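Local atomic coordinates of methyltransferase FkbM (Methylobacillus flagellatus KT, PDB entry 2PY6), a protein that probably transfers methyl groups, as expected for a member of the FkbM methyltransferase family, though its substrate is not established. Residues I328-D342 with A354-S368. Numbering follows the deposited sequence.
Sequences IDDIIDDAPTFIKMD and ARRAISEHKPKLAIS
Thr337 O is gripped by three donors at the end where strands 338-341 and 364-368 begin: Lys364 N at 3.0 Å, arriving from above the carbonyl plane, a water that also accepts from Lys364 NZ, and, weakly, that NZ itself, brought back by bends at the outer torsions of its chain and salt-bridged to Glu228. These neighbouring parallel strands of the central sheet, joined by a right-handed beta-alpha-beta crossover that runs through helices 347-352 and 355-361, belong to the Rossmann-like fold of the methyltransferase family. Their ladder continues with bonds that are mostly straighter, among them Ala366 N to Ile339 O at 2.8 Å (169°). Next to Tyr216, Ala366 CB packs 3.9 Å from Phe338 CE1; on the opposite face of the sheet, the side chains of Ile339 and Leu365 run side by side, and Ile339 CD1 reaches Pro363 CG and Ile358 CG1, closing the helix onto the strands.

At the other end, Asp329 receives the first turn of helix 355-361. With CG beside its own backbone N (chi1 -72°), its carboxylate offers both oxygens on their syn sides: Asp329 OD2 takes Arg356 N and Asp329 OD1 takes Ala357 N, each at 3.0 Å. This pairing probably favours the negative charge, which also suits the helix N-terminus. The Arg356 guanidinium is turned 47° from the carboxylate and lies over Asp329 CB, without pointing an N-H at OD2. An alanine at Asp329 would leave both amides without these acceptors and is likely to loosen the hold on the helix start. At the last turn of the helix, Ala335 CB sits over the centre of the His361 ring in a CH-pi contact, 3.4 Å from its centroid.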
loop_
_atom_site.group_PDB
_atom_site.type_symbol
_atom_site.label_atom_id
_atom_site.label_comp_id
_atom_site.label_asym_id
_atom_site.label_seq_id
_atom_site.Cartn_x
_atom_site.Cartn_y
_atom_site.Cartn_z
ATOM N N ILE A 328 -2.827 11.494 -41.518
ATOM C CA ILE A 328 -1.907 12.430 -40.829
ATOM C C ILE A 328 -1.614 13.704 -41.633
ATOM O O ILE A 328 -1.604 14.786 -41.063
ATOM C CB ILE A 328 -0.575 11.710 -40.451
ATOM C CG1 ILE A 328 -0.827 10.778 -39.269
ATOM C CG2 ILE A 328 0.537 12.711 -40.050
ATOM C CD1 ILE A 328 0.187 9.676 -39.089
ATOM N N ASP A 329 -1.370 13.549 -42.934
ATOM C CA ASP A 329 -1.101 14.650 -43.841
ATOM C C ASP A 329 -2.239 15.682 -43.833
ATOM O O ASP A 329 -2.010 16.846 -44.062
ATOM C CB ASP A 329 -0.923 14.156 -45.291
ATOM C CG ASP A 329 0.378 13.408 -45.528
ATOM O OD1 ASP A 329 1.355 13.635 -44.803
ATOM O OD2 ASP A 329 0.432 12.614 -46.492
ATOM N N ASP A 330 -3.468 15.253 -43.604
ATOM C CA ASP A 330 -4.626 16.213 -43.514
ATOM C C ASP A 330 -4.828 16.761 -42.094
ATOM O O ASP A 330 -5.270 17.879 -41.921
ATOM C CB ASP A 330 -5.928 15.605 -44.050
ATOM C CG ASP A 330 -7.014 16.658 -44.284
ATOM O OD1 ASP A 330 -6.742 17.676 -44.958
ATOM O OD2 ASP A 330 -8.150 16.459 -43.814
ATOM N N ILE A 331 -4.493 15.977 -41.083
ATOM C CA ILE A 331 -4.668 16.388 -39.665
ATOM C C ILE A 331 -3.728 17.525 -39.275
ATOM O O ILE A 331 -4.137 18.485 -38.605
ATOM C CB ILE A 331 -4.437 15.167 -38.698
ATOM C CG1 ILE A 331 -5.509 14.093 -38.904
ATOM C CG2 ILE A 331 -4.411 15.614 -37.219
ATOM C CD1 ILE A 331 -5.190 12.707 -38.267
ATOM N N ILE A 332 -2.462 17.388 -39.663
ATOM C CA ILE A 332 -1.421 18.369 -39.342
ATOM C C ILE A 332 -1.418 19.527 -40.324
ATOM O O ILE A 332 -2.016 19.423 -41.407
ATOM C CB ILE A 332 -0.000 17.711 -39.241
ATOM C CG1 ILE A 332 0.555 17.239 -40.587
ATOM C CG2 ILE A 332 -0.012 16.570 -38.219
ATOM C CD1 ILE A 332 1.862 16.461 -40.455
ATOM N N ASP A 333 -0.764 20.629 -39.932
ATOM C CA ASP A 333 -0.731 21.841 -40.739
ATOM C C ASP A 333 0.681 22.383 -40.921
ATOM O O ASP A 333 0.851 23.553 -41.198
ATOM C CB ASP A 333 -1.628 22.923 -40.115
ATOM C CG ASP A 333 -1.248 23.234 -38.664
ATOM O OD1 ASP A 333 -0.303 22.621 -38.103
ATOM O OD2 ASP A 333 -1.898 24.117 -38.087
ATOM N N ASP A 334 1.676 21.517 -40.785
ATOM C CA ASP A 334 3.052 21.910 -40.918
ATOM C C ASP A 334 3.860 20.636 -41.116
ATOM O O ASP A 334 3.374 19.516 -40.886
ATOM C CB ASP A 334 3.516 22.674 -39.674
ATOM C CG ASP A 334 4.778 23.517 -39.917
ATOM O OD1 ASP A 334 5.318 23.521 -41.043
ATOM O OD2 ASP A 334 5.239 24.185 -38.971
ATOM N N ALA A 335 5.088 20.825 -41.569
ATOM C CA ALA A 335 6.029 19.776 -41.775
ATOM C C ALA A 335 6.554 19.292 -40.408
ATOM O O ALA A 335 7.079 20.103 -39.600
ATOM C CB ALA A 335 7.161 20.292 -42.650
ATOM N N PRO A 336 6.362 17.979 -40.115
ATOM C CA PRO A 336 6.868 17.463 -38.853
ATOM C C PRO A 336 8.349 17.108 -38.927
ATOM O O PRO A 336 8.918 16.932 -40.009
ATOM C CB PRO A 336 6.016 16.206 -38.607
ATOM C CG PRO A 336 5.680 15.705 -39.943
ATOM C CD PRO A 336 5.674 16.925 -40.891
ATOM N N THR A 337 8.955 17.063 -37.756
ATOM C CA THR A 337 10.336 16.663 -37.572
ATOM C C THR A 337 10.409 15.266 -36.935
ATOM O O THR A 337 11.458 14.648 -36.972
ATOM C CB THR A 337 11.067 17.677 -36.637
ATOM O OG1 THR A 337 10.450 17.691 -35.340
ATOM C CG2 THR A 337 11.037 19.107 -37.224
ATOM N N PHE A 338 9.290 14.775 -36.386
ATOM C CA PHE A 338 9.239 13.497 -35.697
ATOM C C PHE A 338 7.836 12.920 -35.716
ATOM O O PHE A 338 6.861 13.628 -35.434
ATOM C CB PHE A 338 9.702 13.710 -34.239
ATOM C CG PHE A 338 9.721 12.468 -33.395
ATOM C CD1 PHE A 338 10.365 11.306 -33.836
ATOM C CD2 PHE A 338 9.204 12.484 -32.115
ATOM C CE1 PHE A 338 10.410 10.180 -33.072
ATOM C CE2 PHE A 338 9.243 11.343 -31.325
ATOM C CZ PHE A 338 9.850 10.185 -31.799
ATOM N N ILE A 339 7.732 11.648 -36.103
ATOM C CA ILE A 339 6.474 10.908 -36.012
ATOM C C ILE A 339 6.670 9.664 -35.106
ATOM O O ILE A 339 7.474 8.755 -35.395
ATOM C CB ILE A 339 5.859 10.516 -37.392
ATOM C CG1 ILE A 339 5.618 11.758 -38.255
ATOM C CG2 ILE A 339 4.495 9.759 -37.200
ATOM C CD1 ILE A 339 5.381 11.468 -39.704
ATOM N N LYS A 340 5.971 9.693 -33.976
ATOM C CA LYS A 340 5.895 8.581 -33.048
ATOM C C LYS A 340 4.586 7.895 -33.400
ATOM O O LYS A 340 3.571 8.594 -33.619
ATOM C CB LYS A 340 5.882 9.075 -31.601
ATOM C CG LYS A 340 5.455 7.968 -30.542
ATOM C CD LYS A 340 3.934 7.989 -30.336
ATOM C CE LYS A 340 3.445 7.058 -29.367
ATOM N NZ LYS A 340 2.193 7.588 -28.836
HETATM N N MSE A 341 4.593 6.565 -33.468
HETATM C CA MSE A 341 3.406 5.808 -33.835
HETATM C C MSE A 341 3.273 4.527 -33.021
HETATM O O MSE A 341 4.175 3.660 -33.035
HETATM C CB MSE A 341 3.423 5.453 -35.313
HETATM C CG MSE A 341 2.099 4.884 -35.824
HETATM SE SE MSE A 341 2.057 4.429 -37.670
HETATM C CE MSE A 341 1.967 6.095 -38.358
ATOM N N ASP A 342 2.142 4.424 -32.318
ATOM C CA ASP A 342 1.758 3.226 -31.606
ATOM C C ASP A 342 0.231 3.201 -31.572
ATOM O O ASP A 342 -0.367 3.768 -30.660
ATOM C CB ASP A 342 2.288 3.222 -30.187
ATOM C CG ASP A 342 1.956 1.936 -29.436
ATOM O OD1 ASP A 342 1.501 0.928 -30.034
ATOM O OD2 ASP A 342 2.152 1.950 -28.222
ATOM N N ALA A 354 0.397 9.413 -44.063
ATOM C CA ALA A 354 1.459 10.375 -43.762
ATOM C C ALA A 354 2.533 10.401 -44.858
ATOM O O ALA A 354 3.597 10.985 -44.666
ATOM C CB ALA A 354 2.096 10.029 -42.377
ATOM N N ARG A 355 2.251 9.826 -46.031
ATOM C CA ARG A 355 3.279 9.721 -47.065
ATOM C C ARG A 355 3.893 11.000 -47.551
ATOM O O ARG A 355 5.055 10.968 -47.915
ATOM C CB ARG A 355 2.854 8.866 -48.278
ATOM C CG ARG A 355 1.720 9.339 -49.080
ATOM C CD ARG A 355 1.194 8.210 -49.974
ATOM N NE ARG A 355 0.007 8.616 -50.748
ATOM C CZ ARG A 355 -1.276 8.339 -50.472
ATOM N NH1 ARG A 355 -1.659 7.609 -49.417
ATOM N NH2 ARG A 355 -2.216 8.794 -51.304
ATOM N N ARG A 356 3.128 12.090 -47.590
ATOM C CA ARG A 356 3.632 13.381 -48.034
ATOM C C ARG A 356 4.602 13.910 -46.994
ATOM O O ARG A 356 5.667 14.395 -47.317
ATOM C CB ARG A 356 2.487 14.379 -48.258
ATOM C CG ARG A 356 1.634 14.069 -49.497
ATOM C CD ARG A 356 0.215 14.622 -49.406
ATOM N NE ARG A 356 0.188 15.968 -48.854
ATOM C CZ ARG A 356 -0.840 16.505 -48.198
ATOM N NH1 ARG A 356 -1.982 15.841 -48.006
ATOM N NH2 ARG A 356 -0.721 17.739 -47.717
ATOM N N ALA A 357 4.238 13.792 -45.729
ATOM C CA ALA A 357 5.115 14.249 -44.659
ATOM C C ALA A 357 6.437 13.447 -44.652
ATOM O O ALA A 357 7.535 14.007 -44.523
ATOM C CB ALA A 357 4.405 14.101 -43.306
ATOM N N ILE A 358 6.308 12.133 -44.761
ATOM C CA ILE A 358 7.460 11.231 -44.721
ATOM C C ILE A 358 8.330 11.438 -45.953
ATOM O O ILE A 358 9.522 11.711 -45.822
ATOM C CB ILE A 358 7.020 9.749 -44.502
ATOM C CG1 ILE A 358 6.424 9.569 -43.092
ATOM C CG2 ILE A 358 8.213 8.773 -44.666
ATOM C CD1 ILE A 358 5.594 8.265 -42.913
ATOM N N SER A 359 7.740 11.353 -47.140
ATOM C CA SER A 359 8.500 11.479 -48.394
ATOM C C SER A 359 9.090 12.858 -48.621
ATOM O O SER A 359 10.207 12.977 -49.058
ATOM C CB SER A 359 7.632 11.123 -49.618
ATOM O OG SER A 359 6.597 12.061 -49.796
ATOM N N GLU A 360 8.336 13.906 -48.314
ATOM C CA GLU A 360 8.813 15.259 -48.555
ATOM C C GLU A 360 9.781 15.816 -47.524
ATOM O O GLU A 360 10.699 16.529 -47.896
ATOM C CB GLU A 360 7.633 16.209 -48.701
ATOM C CG GLU A 360 6.764 15.897 -49.901
ATOM C CD GLU A 360 5.520 16.797 -49.983
ATOM O OE1 GLU A 360 5.441 17.820 -49.254
ATOM O OE2 GLU A 360 4.615 16.459 -50.771
ATOM N N HIS A 361 9.599 15.470 -46.249
ATOM C CA HIS A 361 10.411 16.040 -45.158
ATOM C C HIS A 361 11.332 15.140 -44.327
ATOM O O HIS A 361 12.086 15.649 -43.487
ATOM C CB HIS A 361 9.475 16.779 -44.230
ATOM C CG HIS A 361 8.697 17.838 -44.932
ATOM N ND1 HIS A 361 9.297 18.972 -45.425
ATOM C CD2 HIS A 361 7.384 17.921 -45.265
ATOM C CE1 HIS A 361 8.382 19.714 -46.030
ATOM N NE2 HIS A 361 7.218 19.093 -45.953
ATOM N N LYS A 362 11.246 13.831 -44.536
ATOM C CA LYS A 362 12.073 12.875 -43.855
ATOM C C LYS A 362 12.143 13.141 -42.363
ATOM O O LYS A 362 13.224 13.345 -41.805
ATOM C CB LYS A 362 13.478 12.865 -44.440
ATOM C CG LYS A 362 14.301 11.635 -44.059
ATOM C CD LYS A 362 15.761 11.814 -44.401
ATOM C CE LYS A 362 16.614 10.749 -43.802
ATOM N NZ LYS A 362 18.017 11.145 -43.939
ATOM N N PRO A 363 10.999 13.109 -41.700
ATOM C CA PRO A 363 11.091 13.286 -40.273
ATOM C C PRO A 363 11.665 12.012 -39.624
ATOM O O PRO A 363 11.634 10.921 -40.232
ATOM C CB PRO A 363 9.650 13.480 -39.863
ATOM C CG PRO A 363 8.862 12.816 -40.883
ATOM C CD PRO A 363 9.635 12.837 -42.146
ATOM N N LYS A 364 12.197 12.159 -38.419
ATOM C CA LYS A 364 12.583 11.012 -37.634
ATOM C C LYS A 364 11.300 10.243 -37.369
ATOM O O LYS A 364 10.211 10.840 -37.285
ATOM C CB LYS A 364 13.201 11.432 -36.297
ATOM C CG LYS A 364 14.485 12.193 -36.357
ATOM C CD LYS A 364 15.001 12.590 -34.955
ATOM C CE LYS A 364 14.146 13.608 -34.227
ATOM N NZ LYS A 364 14.214 14.896 -34.895
ATOM N N LEU A 365 11.396 8.922 -37.274
ATOM C CA LEU A 365 10.227 8.105 -36.981
ATOM C C LEU A 365 10.549 7.108 -35.889
ATOM O O LEU A 365 11.653 6.513 -35.856
ATOM C CB LEU A 365 9.761 7.294 -38.219
ATOM C CG LEU A 365 9.576 7.987 -39.576
ATOM C CD1 LEU A 365 9.332 6.968 -40.674
ATOM C CD2 LEU A 365 8.430 8.991 -39.539
ATOM N N ALA A 366 9.563 6.898 -35.029
ATOM C CA ALA A 366 9.606 5.841 -34.002
ATOM C C ALA A 366 8.306 5.090 -34.197
ATOM O O ALA A 366 7.227 5.595 -33.826
ATOM C CB ALA A 366 9.728 6.398 -32.635
ATOM N N ILE A 367 8.393 3.891 -34.792
ATOM C CA ILE A 367 7.190 3.135 -35.196
ATOM C C ILE A 367 7.103 1.826 -34.420
ATOM O O ILE A 367 7.993 0.970 -34.551
ATOM C CB ILE A 367 7.199 2.864 -36.723
ATOM C CG1 ILE A 367 7.501 4.133 -37.545
ATOM C CG2 ILE A 367 5.855 2.294 -37.187
ATOM C CD1 ILE A 367 6.473 5.293 -37.408
ATOM N N SER A 368 6.073 1.671 -33.588
ATOM C CA SER A 368 5.958 0.468 -32.762
ATOM C C SER A 368 5.808 -0.705 -33.726
ATOM O O SER A 368 5.068 -0.612 -34.710
ATOM C CB SER A 368 4.805 0.567 -31.783
ATOM O OG SER A 368 3.612 0.509 -32.475
HETATM O O HOH W 1 11.478 16.900 -40.893
HETATM O O HOH W 2 14.118 15.440 -37.602
#